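Local coordinates for protein 3-hydroxyadipyl-CoA dehydrogenase (Escherichia coli, PDB 3MOG) that oxidises 3-hydroxyadipyl-CoA to 3-oxoadipyl-CoA with NAD+ as acceptor, a step of phenylacetate degradation, at residues A85-E90 / Q113-T118; A139-F144 / K151-V156; A9-G14 / L32-S37. All coordinates share one frame; numbering follows the deposited sequence.

All three contacts join neighbouring strands of one mixed sheet in the NAD-binding domain, and all are mainly buried. Contacts 1 and 3 are parallel pairs, each within a beta-alpha-beta unit. Their inner strands, 8-11 and 87-90, are neighbours and share backbone hydrogen bonds between A9, L87 and I89. Contact 2 is antiparallel, a hairpin, and its strand 138-143 lies next to strand 115-118 of contact 1. Contacts 2 and 3 do not touch; their centres are about 18 Å apart. The chemistry differs. Contact 1 adds threonine hydroxyls to the backbone bonds. Contact 2 holds a histidine-glutamate pair. Contact 3 ends in a partly exposed serine-aspartate bond beside a glycine-rich turn.

Contact 1 of 3, residues A85-E90 / Q113-T118; sequences ADLVIE and QTLLTT
T117 meets V88 and I89 in the tight middle of two parallel strands, 87-90 and 115-118. T117 N donates to V88 O at 2.7 Å, and T117 OG1 donates to the same V88 O at 2.8 Å. The hydroxyl stands between the backbone N and the carbonyl carbon (chi1 66°), which turns it to V88. T117 OG1 also packs on I89 CG1 at 3.4 Å. Helix 163-175 covers the face of L87, L115 and T117. On the other face V88 CG2 lies beside L116 CD2 at 3.9 Å. There T118 OG1 donates to E90 OE1 at 2.7 Å, and E90 OE2 accepts from A92 N. Helix 96-109 covers E90, L116 and T118.

The start of the pair is looser. D86 is partly exposed and turns its side chain away, with OD2 bound to Q6 N. T114 is still buried, and its OG1 donates to A85 O at 2.6 Å, in the carbonyl plane. An alanine at T114 would probably leave A85 O without this donor and the turn into the strand less firmly held. Three threonine hydroxyls thus give buried oxygens a donor, two of them backbone carbonyls, and V88 O takes two bonds from T117.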
ATOM      1  N   ALA C  85     -41.035  16.383 -14.063  1.00 61.39           N
ATOM      2  CA  ALA C  85     -39.837  17.077 -13.556  1.00 55.63           C
ATOM      3  C   ALA C  85     -38.780  17.323 -14.623  1.00 51.38           C
ATOM      4  O   ALA C  85     -38.481  16.438 -15.427  1.00 51.54           O
ATOM      5  CB  ALA C  85     -39.233  16.311 -12.398  1.00 56.26           C
ATOM      6  N   ASP C  86     -38.228  18.534 -14.621  1.00 53.80           N
ATOM      7  CA  ASP C  86     -37.075  18.894 -15.456  1.00 55.38           C
ATOM      8  C   ASP C  86     -35.752  18.517 -14.792  1.00 57.05           C
ATOM      9  O   ASP C  86     -34.717  18.430 -15.462  1.00 56.93           O
ATOM     10  CB  ASP C  86     -37.067  20.397 -15.707  1.00 58.33           C
ATOM     11  CG  ASP C  86     -38.348  20.885 -16.338  1.00 68.32           C
ATOM     12  OD1 ASP C  86     -38.809  20.262 -17.324  1.00 72.18           O
ATOM     13  OD2 ASP C  86     -38.886  21.896 -15.842  1.00 63.49           O
ATOM     14  N   LEU C  87     -35.797  18.347 -13.468  1.00 54.85           N
ATOM     15  CA  LEU C  87     -34.632  18.003 -12.663  1.00 55.13           C
ATOM     16  C   LEU C  87     -35.065  17.081 -11.539  1.00 51.66           C
ATOM     17  O   LEU C  87     -36.034  17.350 -10.833  1.00 49.65           O
ATOM     18  CB  LEU C  87     -33.943  19.255 -12.079  1.00 50.20           C
ATOM     19  CG  LEU C  87     -32.861  19.011 -11.010  1.00 51.40           C
ATOM     20  CD1 LEU C  87     -31.661  18.256 -11.567  1.00 46.97           C
ATOM     21  CD2 LEU C  87     -32.392  20.267 -10.329  1.00 40.35           C
ATOM     22  N   VAL C  88     -34.339  15.983 -11.406  1.00 50.64           N
ATOM     23  CA  VAL C  88     -34.486  15.099 -10.279  1.00 50.35           C
ATOM     24  C   VAL C  88     -33.200  15.153  -9.468  1.00 51.00           C
ATOM     25  O   VAL C  88     -32.093  15.021 -10.024  1.00 46.78           O
ATOM     26  CB  VAL C  88     -34.753  13.649 -10.717  1.00 53.21           C
ATOM     27  CG1 VAL C  88     -34.908  12.761  -9.503  1.00 45.37           C
ATOM     28  CG2 VAL C  88     -36.000  13.569 -11.571  1.00 49.60           C
ATOM     29  N   ILE C  89     -33.349  15.366  -8.161  1.00 46.28           N
ATOM     30  CA  ILE C  89     -32.221  15.305  -7.238  1.00 45.76           C
ATOM     31  C   ILE C  89     -32.453  14.147  -6.263  1.00 50.05           C
ATOM     32  O   ILE C  89     -33.329  14.210  -5.410  1.00 44.59           O
ATOM     33  CB  ILE C  89     -32.033  16.623  -6.470  1.00 43.59           C
ATOM     34  CG1 ILE C  89     -31.889  17.794  -7.439  1.00 38.15           C
ATOM     35  CG2 ILE C  89     -30.807  16.555  -5.548  1.00 41.25           C
ATOM     36  CD1 ILE C  89     -32.008  19.153  -6.769  1.00 38.12           C
ATOM     37  N   GLU C  90     -31.650  13.103  -6.405  1.00 48.23           N
ATOM     38  CA  GLU C  90     -31.763  11.887  -5.603  1.00 49.88           C
ATOM     39  C   GLU C  90     -30.931  12.005  -4.333  1.00 47.13           C
ATOM     40  O   GLU C  90     -29.753  12.318  -4.388  1.00 49.80           O
ATOM     41  CB  GLU C  90     -31.287  10.690  -6.444  1.00 47.80           C
ATOM     42  CG  GLU C  90     -31.380   9.342  -5.772  1.00 56.09           C
ATOM     43  CD  GLU C  90     -30.256   9.074  -4.781  1.00 58.04           C
ATOM     44  OE1 GLU C  90     -29.077   9.354  -5.101  1.00 55.73           O
ATOM     45  OE2 GLU C  90     -30.567   8.600  -3.672  1.00 61.85           O
ATOM     46  N   GLN C 113     -34.440  14.463 -21.748  1.00 66.07           N
ATOM     47  CA  GLN C 113     -33.803  15.766 -21.514  1.00 68.75           C
ATOM     48  C   GLN C 113     -33.885  16.217 -20.044  1.00 68.38           C
ATOM     49  O   GLN C 113     -33.418  17.304 -19.689  1.00 72.72           O
ATOM     50  CB  GLN C 113     -34.348  16.849 -22.467  1.00 71.09           C
ATOM     51  CG  GLN C 113     -35.759  17.366 -22.147  1.00 78.00           C
ATOM     52  CD  GLN C 113     -36.867  16.591 -22.852  1.00 87.29           C
ATOM     53  OE1 GLN C 113     -36.620  15.588 -23.530  1.00 86.21           O
ATOM     54  NE2 GLN C 113     -38.102  17.061 -22.691  1.00 90.62           N
ATOM     55  N   THR C 114     -34.481  15.379 -19.201  1.00 62.97           N
ATOM     56  CA  THR C 114     -34.582  15.655 -17.772  1.00 62.45           C
ATOM     57  C   THR C 114     -33.248  15.350 -17.102  1.00 60.51           C
ATOM     58  O   THR C 114     -32.682  14.268 -17.289  1.00 56.80           O
ATOM     59  CB  THR C 114     -35.758  14.865 -17.133  1.00 65.45           C
ATOM     60  OG1 THR C 114     -36.969  15.607 -17.323  1.00 74.45           O
ATOM     61  CG2 THR C 114     -35.557  14.617 -15.628  1.00 60.25           C
ATOM     62  N   LEU C 115     -32.743  16.322 -16.346  1.00 56.56           N
ATOM     63  CA  LEU C 115     -31.482  16.172 -15.617  1.00 53.17           C
ATOM     64  C   LEU C 115     -31.688  15.240 -14.428  1.00 49.14           C
ATOM     65  O   LEU C 115     -32.648  15.382 -13.672  1.00 50.53           O
ATOM     66  CB  LEU C 115     -30.965  17.540 -15.168  1.00 52.03           C
ATOM     67  CG  LEU C 115     -31.094  18.705 -16.171  1.00 52.41           C
ATOM     68  CD1 LEU C 115     -30.660  20.016 -15.539  1.00 47.89           C
ATOM     69  CD2 LEU C 115     -30.322  18.466 -17.470  1.00 48.33           C
ATOM     70  N   LEU C 116     -30.809  14.256 -14.300  1.00 49.30           N
ATOM     71  CA  LEU C 116     -30.930  13.246 -13.261  1.00 50.59           C
ATOM     72  C   LEU C 116     -29.724  13.331 -12.353  1.00 51.49           C
ATOM     73  O   LEU C 116     -28.624  12.940 -12.718  1.00 53.62           O
ATOM     74  CB  LEU C 116     -31.044  11.841 -13.865  1.00 52.35           C
ATOM     75  CG  LEU C 116     -32.249  11.476 -14.730  1.00 53.06           C
ATOM     76  CD1 LEU C 116     -32.165  10.001 -15.159  1.00 43.24           C
ATOM     77  CD2 LEU C 116     -33.544  11.769 -14.001  1.00 50.43           C
ATOM     78  N   THR C 117     -29.912  13.867 -11.163  1.00 51.67           N
ATOM     79  CA  THR C 117     -28.761  14.103 -10.330  1.00 47.25           C
ATOM     80  C   THR C 117     -28.843  13.372  -9.015  1.00 47.26           C
ATOM     81  O   THR C 117     -29.924  12.954  -8.582  1.00 48.59           O
ATOM     82  CB  THR C 117     -28.534  15.600 -10.087  1.00 50.07           C
ATOM     83  OG1 THR C 117     -29.608  16.127  -9.309  1.00 51.84           O
ATOM     84  CG2 THR C 117     -28.455  16.354 -11.402  1.00 44.22           C
ATOM     85  N   THR C 118     -27.687  13.211  -8.387  1.00 46.97           N
ATOM     86  CA  THR C 118     -27.624  12.615  -7.066  1.00 43.69           C
ATOM     87  C   THR C 118     -26.823  13.491  -6.109  1.00 45.42           C
ATOM     88  O   THR C 118     -25.863  14.162  -6.513  1.00 49.88           O
ATOM     89  CB  THR C 118     -27.053  11.173  -7.114  1.00 43.45           C
ATOM     90  OG1 THR C 118     -26.872  10.681  -5.781  1.00 41.16           O
ATOM     91  CG2 THR C 118     -25.752  11.139  -7.836  1.00 42.88           C
TER

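Contact 2 of 3, residues A139-F144 / K151-V156; sequences AGLHFF and KLVEVV
A buried histidine-carboxylate pair, H142 with E154, lies on the hairpin formed by strands 138-143 and 152-157, consistent with the paired histidine and glutamate of 3-hydroxyacyl-CoA dehydrogenases. H142 ND1 donates to E154 OE1 at 2.7 Å, with an N-H...O angle of 151°. The oxygen lies in the plane of the imidazole ring and uses its anti lone pair, the one away from OE2. Ring and carboxylate planes are turned 39° apart. With H142 CG anti to the backbone N (chi1 180°), the ring stands alongside the E154 chain and ND1 meets OE1. E154 OE2 accepts from I190 N and V191 N, so both carboxylate oxygens are engaged and the group is held against rotation. On the far side of the imidazole, NE2 makes a weak hydrogen bond with S121 OG.

The strands belong to the sheet of the NAD-binding domain, where 152-157 runs antiparallel to 138-143 and parallel to 179-184 on its other side. H142 and E154 exchange two backbone hydrogen bonds, and so do G140 and V156. A beta carbon on G140 would stand 2.8 Å from V156 CB, a clash that glycine avoids.

The opposite face is apolar. L141 CD1 touches V153 CG2 at 3.9 Å and V155 CG2 at 4.0 Å. V153 CB sits over one face of the F143 ring. Helix 163-175 packs on L141, V153 and V155.

Towards the turn, F144 CE1 packs on L152 CD2 at 3.6 Å. F144 CZ comes within 3.5 Å of E154 OE1. A water bridges the backbones here: it accepts from F144 N at 3.0 Å and donates to L152 O at 2.7 Å. Helix 412-422, from later in the chain, touches L152.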
ATOM      1  N   ALA C 139     -25.534  13.528 -13.499  1.00 50.23           N
ATOM      2  CA  ALA C 139     -24.502  14.362 -12.891  1.00 50.07           C
ATOM      3  C   ALA C 139     -24.666  14.324 -11.383  1.00 49.15           C
ATOM      4  O   ALA C 139     -25.667  13.847 -10.884  1.00 48.76           O
ATOM      5  CB  ALA C 139     -24.605  15.806 -13.394  1.00 43.35           C
ATOM      6  N   GLY C 140     -23.675  14.826 -10.656  1.00 50.85           N
ATOM      7  CA  GLY C 140     -23.785  14.939  -9.207  1.00 44.72           C
ATOM      8  C   GLY C 140     -24.139  16.360  -8.856  1.00 46.46           C
ATOM      9  O   GLY C 140     -23.634  17.296  -9.465  1.00 45.63           O
ATOM     10  N   LEU C 141     -25.030  16.519  -7.892  1.00 49.20           N
ATOM     11  CA  LEU C 141     -25.350  17.830  -7.365  1.00 45.23           C
ATOM     12  C   LEU C 141     -25.237  17.699  -5.856  1.00 44.07           C
ATOM     13  O   LEU C 141     -26.184  17.310  -5.172  1.00 46.38           O
ATOM     14  CB  LEU C 141     -26.750  18.274  -7.829  1.00 47.26           C
ATOM     15  CG  LEU C 141     -27.057  19.770  -7.941  1.00 45.21           C
ATOM     16  CD1 LEU C 141     -26.151  20.434  -8.946  1.00 41.83           C
ATOM     17  CD2 LEU C 141     -28.518  20.008  -8.318  1.00 49.13           C
ATOM     18  N   HIS C 142     -24.046  17.992  -5.346  1.00 39.61           N
ATOM     19  CA  HIS C 142     -23.691  17.640  -3.982  1.00 41.23           C
ATOM     20  C   HIS C 142     -23.796  18.813  -3.013  1.00 44.56           C
ATOM     21  O   HIS C 142     -22.932  19.680  -3.005  1.00 50.27           O
ATOM     22  CB  HIS C 142     -22.278  17.044  -3.963  1.00 43.15           C
ATOM     23  CG  HIS C 142     -21.801  16.651  -2.603  1.00 46.69           C
ATOM     24  ND1 HIS C 142     -20.537  16.958  -2.140  1.00 45.87           N
ATOM     25  CD2 HIS C 142     -22.418  15.980  -1.600  1.00 57.63           C
ATOM     26  CE1 HIS C 142     -20.398  16.488  -0.912  1.00 46.84           C
ATOM     27  NE2 HIS C 142     -21.527  15.897  -0.558  1.00 55.61           N
ATOM     28  N   PHE C 143     -24.851  18.812  -2.194  1.00 39.71           N
ATOM     29  CA  PHE C 143     -25.109  19.859  -1.203  1.00 42.30           C
ATOM     30  C   PHE C 143     -24.479  19.480   0.130  1.00 41.07           C
ATOM     31  O   PHE C 143     -24.085  18.337   0.335  1.00 42.12           O
ATOM     32  CB  PHE C 143     -26.624  20.012  -0.980  1.00 40.77           C
ATOM     33  CG  PHE C 143     -27.384  20.541  -2.172  1.00 39.52           C
ATOM     34  CD1 PHE C 143     -27.733  19.705  -3.226  1.00 38.39           C
ATOM     35  CD2 PHE C 143     -27.785  21.869  -2.213  1.00 46.84           C
ATOM     36  CE1 PHE C 143     -28.451  20.177  -4.306  1.00 40.09           C
ATOM     37  CE2 PHE C 143     -28.505  22.364  -3.295  1.00 37.91           C
ATOM     38  CZ  PHE C 143     -28.831  21.525  -4.349  1.00 36.73           C
ATOM     39  N   PHE C 144     -24.428  20.426   1.057  1.00 44.42           N
ATOM     40  CA  PHE C 144     -23.831  20.167   2.366  1.00 48.53           C
ATOM     41  C   PHE C 144     -24.854  20.433   3.476  1.00 54.15           C
ATOM     42  O   PHE C 144     -25.671  21.333   3.344  1.00 52.67           O
ATOM     43  CB  PHE C 144     -22.552  21.015   2.537  1.00 47.47           C
ATOM     44  CG  PHE C 144     -21.397  20.562   1.654  1.00 47.65           C
ATOM     45  CD1 PHE C 144     -21.371  20.861   0.286  1.00 34.24           C
ATOM     46  CD2 PHE C 144     -20.349  19.819   2.190  1.00 48.08           C
ATOM     47  CE1 PHE C 144     -20.334  20.423  -0.532  1.00 43.72           C
ATOM     48  CE2 PHE C 144     -19.304  19.378   1.372  1.00 53.52           C
ATOM     49  CZ  PHE C 144     -19.296  19.694   0.008  1.00 38.88           C
ATOM     50  N   LYS C 151     -23.698  27.280   1.690  1.00 51.09           N
ATOM     51  CA  LYS C 151     -23.634  27.861   0.370  1.00 54.48           C
ATOM     52  C   LYS C 151     -23.089  27.022  -0.755  1.00 51.48           C
ATOM     53  O   LYS C 151     -23.364  27.288  -1.897  1.00 50.78           O
ATOM     54  CB  LYS C 151     -22.961  29.213   0.414  1.00 61.37           C
ATOM     55  CG  LYS C 151     -23.893  30.287   0.846  1.00 71.96           C
ATOM     56  CD  LYS C 151     -23.298  31.644   0.678  1.00 82.95           C
ATOM     57  CE  LYS C 151     -22.790  31.909  -0.724  1.00 94.64           C
ATOM     58  NZ  LYS C 151     -23.811  32.502  -1.615  1.00 97.52           N
ATOM     59  N   LEU C 152     -22.275  26.040  -0.434  1.00 43.66           N
ATOM     60  CA  LEU C 152     -21.541  25.321  -1.470  1.00 47.60           C
ATOM     61  C   LEU C 152     -22.350  24.180  -2.088  1.00 40.83           C
ATOM     62  O   LEU C 152     -23.025  23.454  -1.381  1.00 42.85           O
ATOM     63  CB  LEU C 152     -20.204  24.784  -0.922  1.00 41.17           C
ATOM     64  CG  LEU C 152     -19.217  24.332  -2.011  1.00 46.99           C
ATOM     65  CD1 LEU C 152     -18.417  25.530  -2.608  1.00 36.77           C
ATOM     66  CD2 LEU C 152     -18.295  23.264  -1.474  1.00 49.59           C
ATOM     67  N   VAL C 153     -22.279  24.034  -3.408  1.00 44.62           N
ATOM     68  CA  VAL C 153     -22.599  22.747  -4.033  1.00 45.37           C
ATOM     69  C   VAL C 153     -21.511  22.322  -5.025  1.00 48.17           C
ATOM     70  O   VAL C 153     -20.972  23.149  -5.750  1.00 52.06           O
ATOM     71  CB  VAL C 153     -24.081  22.623  -4.587  1.00 46.08           C
ATOM     72  CG1 VAL C 153     -24.701  23.935  -4.813  1.00 41.79           C
ATOM     73  CG2 VAL C 153     -24.185  21.719  -5.832  1.00 35.96           C
ATOM     74  N   GLU C 154     -21.160  21.042  -5.002  1.00 43.31           N
ATOM     75  CA  GLU C 154     -20.217  20.480  -5.950  1.00 42.63           C
ATOM     76  C   GLU C 154     -21.008  19.881  -7.105  1.00 44.63           C
ATOM     77  O   GLU C 154     -21.853  19.001  -6.899  1.00 45.88           O
ATOM     78  CB  GLU C 154     -19.355  19.418  -5.257  1.00 36.97           C
ATOM     79  CG  GLU C 154     -18.435  19.979  -4.187  1.00 41.57           C
ATOM     80  CD  GLU C 154     -17.601  18.908  -3.489  1.00 54.82           C
ATOM     81  OE1 GLU C 154     -18.191  18.012  -2.845  1.00 53.09           O
ATOM     82  OE2 GLU C 154     -16.352  18.975  -3.570  1.00 49.85           O
ATOM     83  N   VAL C 155     -20.766  20.394  -8.308  1.00 43.67           N
ATOM     84  CA  VAL C 155     -21.435  19.921  -9.512  1.00 42.86           C
ATOM     85  C   VAL C 155     -20.517  18.898 -10.170  1.00 42.54           C
ATOM     86  O   VAL C 155     -19.462  19.236 -10.694  1.00 42.91           O
ATOM     87  CB  VAL C 155     -21.735  21.069 -10.505  1.00 48.45           C
ATOM     88  CG1 VAL C 155     -22.351  20.512 -11.791  1.00 49.19           C
ATOM     89  CG2 VAL C 155     -22.653  22.118  -9.885  1.00 43.78           C
ATOM     90  N   VAL C 156     -20.903  17.637 -10.121  1.00 38.43           N
ATOM     91  CA  VAL C 156     -19.942  16.575 -10.399  1.00 42.41           C
ATOM     92  C   VAL C 156     -20.170  15.912 -11.741  1.00 45.82           C
ATOM     93  O   VAL C 156     -21.246  15.348 -11.985  1.00 49.73           O
ATOM     94  CB  VAL C 156     -19.968  15.508  -9.299  1.00 37.77           C
ATOM     95  CG1 VAL C 156     -18.745  14.627  -9.400  1.00 45.77           C
ATOM     96  CG2 VAL C 156     -20.031  16.158  -7.953  1.00 36.25           C
TER
HETATM   97  O   HOH W   1     -25.235  23.175   0.161  1.00 42.22           O

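Contact 3 of 3, residues A9-G14 / L32-S37; sequences AVIGSG and LLYDIS
The first beta-alpha-beta unit of the Rossmann-type domain brings S13, in its glycine-rich turn, to D35 at the end of the next strand. S13 OG donates at 2.7 Å to D35 OD2, which accepts on its anti lone pair, away from OD1. With chi1 at 64°, between the backbone N and the carbonyl carbon, the serine hydroxyl reaches across to D35. D35 OD1 takes a weak bond from I36 N at 2.7 Å. Both side chains are partly exposed. The turn holds the first two glycines of a GxGxxG sequence, consistent with a dinucleotide-binding loop. An acid in the place of D35 commonly meets the adenosine ribose in NAD-dependent relatives, so D35 may do likewise here.

G12 has a backbone phi of 122°. A beta carbon there would be jammed against the carbonyl oxygen of I11. G12 N donates to Y34 O at 2.9 Å. Further back, Y34 N donates to V10 O at 2.9 Å, and V10 N donates to L32 O.

The side chains pair on both faces. V10 CG1 meets L33 CD1 at 3.8 Å, and the same L33 methyl lies 3.4 Å from G12 O. On the other face I11 CG2 meets the edge of the Y34 ring, 3.6 Å from CD1 and near the ring plane. A9 CB faces L32 CB at 4.3 Å.

G14 is the N-cap residue of helix 15-26, and S37 is that of helix 38-57, with S37 OG capping A40 N. Helix 38-57 also packs on S13, L33 and D35. I11 rests on helix 96-109, and strand 87-90 flanks A9 and I11 on the side away from strand 31-34.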
ATOM      1  N   ALA C   9     -37.858  17.467  -8.844  1.00 49.30           N
ATOM      2  CA  ALA C   9     -38.167  16.306  -8.031  1.00 49.46           C
ATOM      3  C   ALA C   9     -37.008  16.030  -7.101  1.00 47.34           C
ATOM      4  O   ALA C   9     -35.860  16.003  -7.525  1.00 47.46           O
ATOM      5  CB  ALA C   9     -38.426  15.091  -8.907  1.00 52.22           C
ATOM      6  N   VAL C  10     -37.321  15.829  -5.831  1.00 45.45           N
ATOM      7  CA  VAL C  10     -36.341  15.477  -4.832  1.00 45.35           C
ATOM      8  C   VAL C  10     -36.713  14.074  -4.321  1.00 51.41           C
ATOM      9  O   VAL C  10     -37.851  13.840  -3.885  1.00 45.94           O
ATOM     10  CB  VAL C  10     -36.341  16.498  -3.669  1.00 41.93           C
ATOM     11  CG1 VAL C  10     -35.453  16.020  -2.542  1.00 42.92           C
ATOM     12  CG2 VAL C  10     -35.904  17.884  -4.139  1.00 41.15           C
ATOM     13  N   ILE C  11     -35.772  13.140  -4.400  1.00 49.86           N
ATOM     14  CA  ILE C  11     -36.035  11.769  -3.965  1.00 51.59           C
ATOM     15  C   ILE C  11     -35.400  11.508  -2.612  1.00 54.40           C
ATOM     16  O   ILE C  11     -34.173  11.525  -2.477  1.00 54.78           O
ATOM     17  CB  ILE C  11     -35.513  10.737  -4.968  1.00 52.47           C
ATOM     18  CG1 ILE C  11     -36.095  10.991  -6.354  1.00 57.39           C
ATOM     19  CG2 ILE C  11     -35.832   9.303  -4.487  1.00 52.22           C
ATOM     20  CD1 ILE C  11     -35.705   9.928  -7.374  1.00 61.27           C
ATOM     21  N   GLY C  12     -36.241  11.270  -1.613  1.00 57.27           N
ATOM     22  CA  GLY C  12     -35.775  11.002  -0.263  1.00 57.16           C
ATOM     23  C   GLY C  12     -36.363  12.007   0.694  1.00 61.82           C
ATOM     24  O   GLY C  12     -36.519  13.172   0.344  1.00 67.96           O
ATOM     25  N   SER C  13     -36.676  11.553   1.906  1.00 62.65           N
ATOM     26  CA  SER C  13     -37.321  12.377   2.924  1.00 60.52           C
ATOM     27  C   SER C  13     -36.443  12.614   4.155  1.00 63.07           C
ATOM     28  O   SER C  13     -36.915  13.166   5.155  1.00 65.71           O
ATOM     29  CB  SER C  13     -38.646  11.731   3.353  1.00 63.75           C
ATOM     30  OG  SER C  13     -38.421  10.470   3.971  1.00 61.12           O
ATOM     31  N   GLY C  14     -35.174  12.199   4.091  1.00 63.16           N
ATOM     32  CA  GLY C  14     -34.211  12.456   5.169  1.00 56.20           C
ATOM     33  C   GLY C  14     -33.794  13.924   5.261  1.00 61.39           C
ATOM     34  O   GLY C  14     -34.373  14.783   4.584  1.00 53.81           O
ATOM     35  N   LEU C  32     -41.666  18.145  -6.344  1.00 50.86           N
ATOM     36  CA  LEU C  32     -42.218  16.823  -6.101  1.00 52.25           C
ATOM     37  C   LEU C  32     -41.300  16.090  -5.138  1.00 51.77           C
ATOM     38  O   LEU C  32     -40.210  15.670  -5.516  1.00 59.63           O
ATOM     39  CB  LEU C  32     -42.351  16.052  -7.416  1.00 49.61           C
ATOM     40  CG  LEU C  32     -43.237  16.690  -8.499  1.00 57.79           C
ATOM     41  CD1 LEU C  32     -43.081  15.979  -9.826  1.00 57.01           C
ATOM     42  CD2 LEU C  32     -44.699  16.726  -8.099  1.00 62.50           C
ATOM     43  N   LEU C  33     -41.724  15.968  -3.888  1.00 43.39           N
ATOM     44  CA  LEU C  33     -40.941  15.261  -2.885  1.00 43.27           C
ATOM     45  C   LEU C  33     -41.373  13.784  -2.815  1.00 51.37           C
ATOM     46  O   LEU C  33     -42.458  13.473  -2.331  1.00 52.12           O
ATOM     47  CB  LEU C  33     -41.073  15.946  -1.520  1.00 40.78           C
ATOM     48  CG  LEU C  33     -40.217  15.466  -0.331  1.00 46.54           C
ATOM     49  CD1 LEU C  33     -38.704  15.598  -0.584  1.00 43.56           C
ATOM     50  CD2 LEU C  33     -40.598  16.261   0.900  1.00 42.64           C
ATOM     51  N   TYR C  34     -40.519  12.893  -3.308  1.00 51.82           N
ATOM     52  CA  TYR C  34     -40.848  11.480  -3.464  1.00 56.32           C
ATOM     53  C   TYR C  34     -40.222  10.582  -2.408  1.00 60.17           C
ATOM     54  O   TYR C  34     -39.019  10.644  -2.157  1.00 60.61           O
ATOM     55  CB  TYR C  34     -40.437  10.978  -4.859  1.00 57.41           C
ATOM     56  CG  TYR C  34     -40.526   9.467  -5.032  1.00 67.29           C
ATOM     57  CD1 TYR C  34     -39.377   8.670  -5.021  1.00 70.75           C
ATOM     58  CD2 TYR C  34     -41.761   8.831  -5.195  1.00 67.93           C
ATOM     59  CE1 TYR C  34     -39.451   7.290  -5.173  1.00 69.47           C
ATOM     60  CE2 TYR C  34     -41.844   7.439  -5.350  1.00 60.62           C
ATOM     61  CZ  TYR C  34     -40.687   6.683  -5.337  1.00 67.71           C
ATOM     62  OH  TYR C  34     -40.761   5.318  -5.482  1.00 72.14           O
ATOM     63  N   ASP C  35     -41.068   9.743  -1.813  1.00 63.14           N
ATOM     64  CA  ASP C  35     -40.671   8.622  -0.967  1.00 60.65           C
ATOM     65  C   ASP C  35     -41.827   7.621  -1.010  1.00 64.22           C
ATOM     66  O   ASP C  35     -42.977   8.019  -1.238  1.00 60.34           O
ATOM     67  CB  ASP C  35     -40.430   9.083   0.471  1.00 62.81           C
ATOM     68  CG  ASP C  35     -39.611   8.091   1.282  1.00 69.11           C
ATOM     69  OD1 ASP C  35     -39.422   6.935   0.843  1.00 81.07           O
ATOM     70  OD2 ASP C  35     -39.147   8.476   2.372  1.00 79.18           O
ATOM     71  N   ILE C  36     -41.525   6.337  -0.797  1.00 62.38           N
ATOM     72  CA  ILE C  36     -42.565   5.296  -0.777  1.00 66.97           C
ATOM     73  C   ILE C  36     -43.461   5.351   0.471  1.00 71.40           C
ATOM     74  O   ILE C  36     -44.617   4.924   0.427  1.00 77.64           O
ATOM     75  CB  ILE C  36     -41.992   3.864  -0.952  1.00 66.68           C
ATOM     76  CG1 ILE C  36     -40.851   3.607   0.042  1.00 57.16           C
ATOM     77  CG2 ILE C  36     -41.546   3.630  -2.410  1.00 55.42           C
ATOM     78  CD1 ILE C  36     -40.754   2.166   0.511  1.00 64.35           C
ATOM     79  N   SER C  37     -42.928   5.876   1.570  1.00 73.42           N
ATOM     80  CA  SER C  37     -43.678   6.018   2.818  1.00 69.97           C
ATOM     81  C   SER C  37     -44.319   7.407   2.920  1.00 73.51           C
ATOM     82  O   SER C  37     -43.619   8.432   2.906  1.00 75.74           O
ATOM     83  CB  SER C  37     -42.768   5.750   4.019  1.00 66.57           C
ATOM     84  OG  SER C  37     -43.407   6.113   5.227  1.00 74.88           O
TER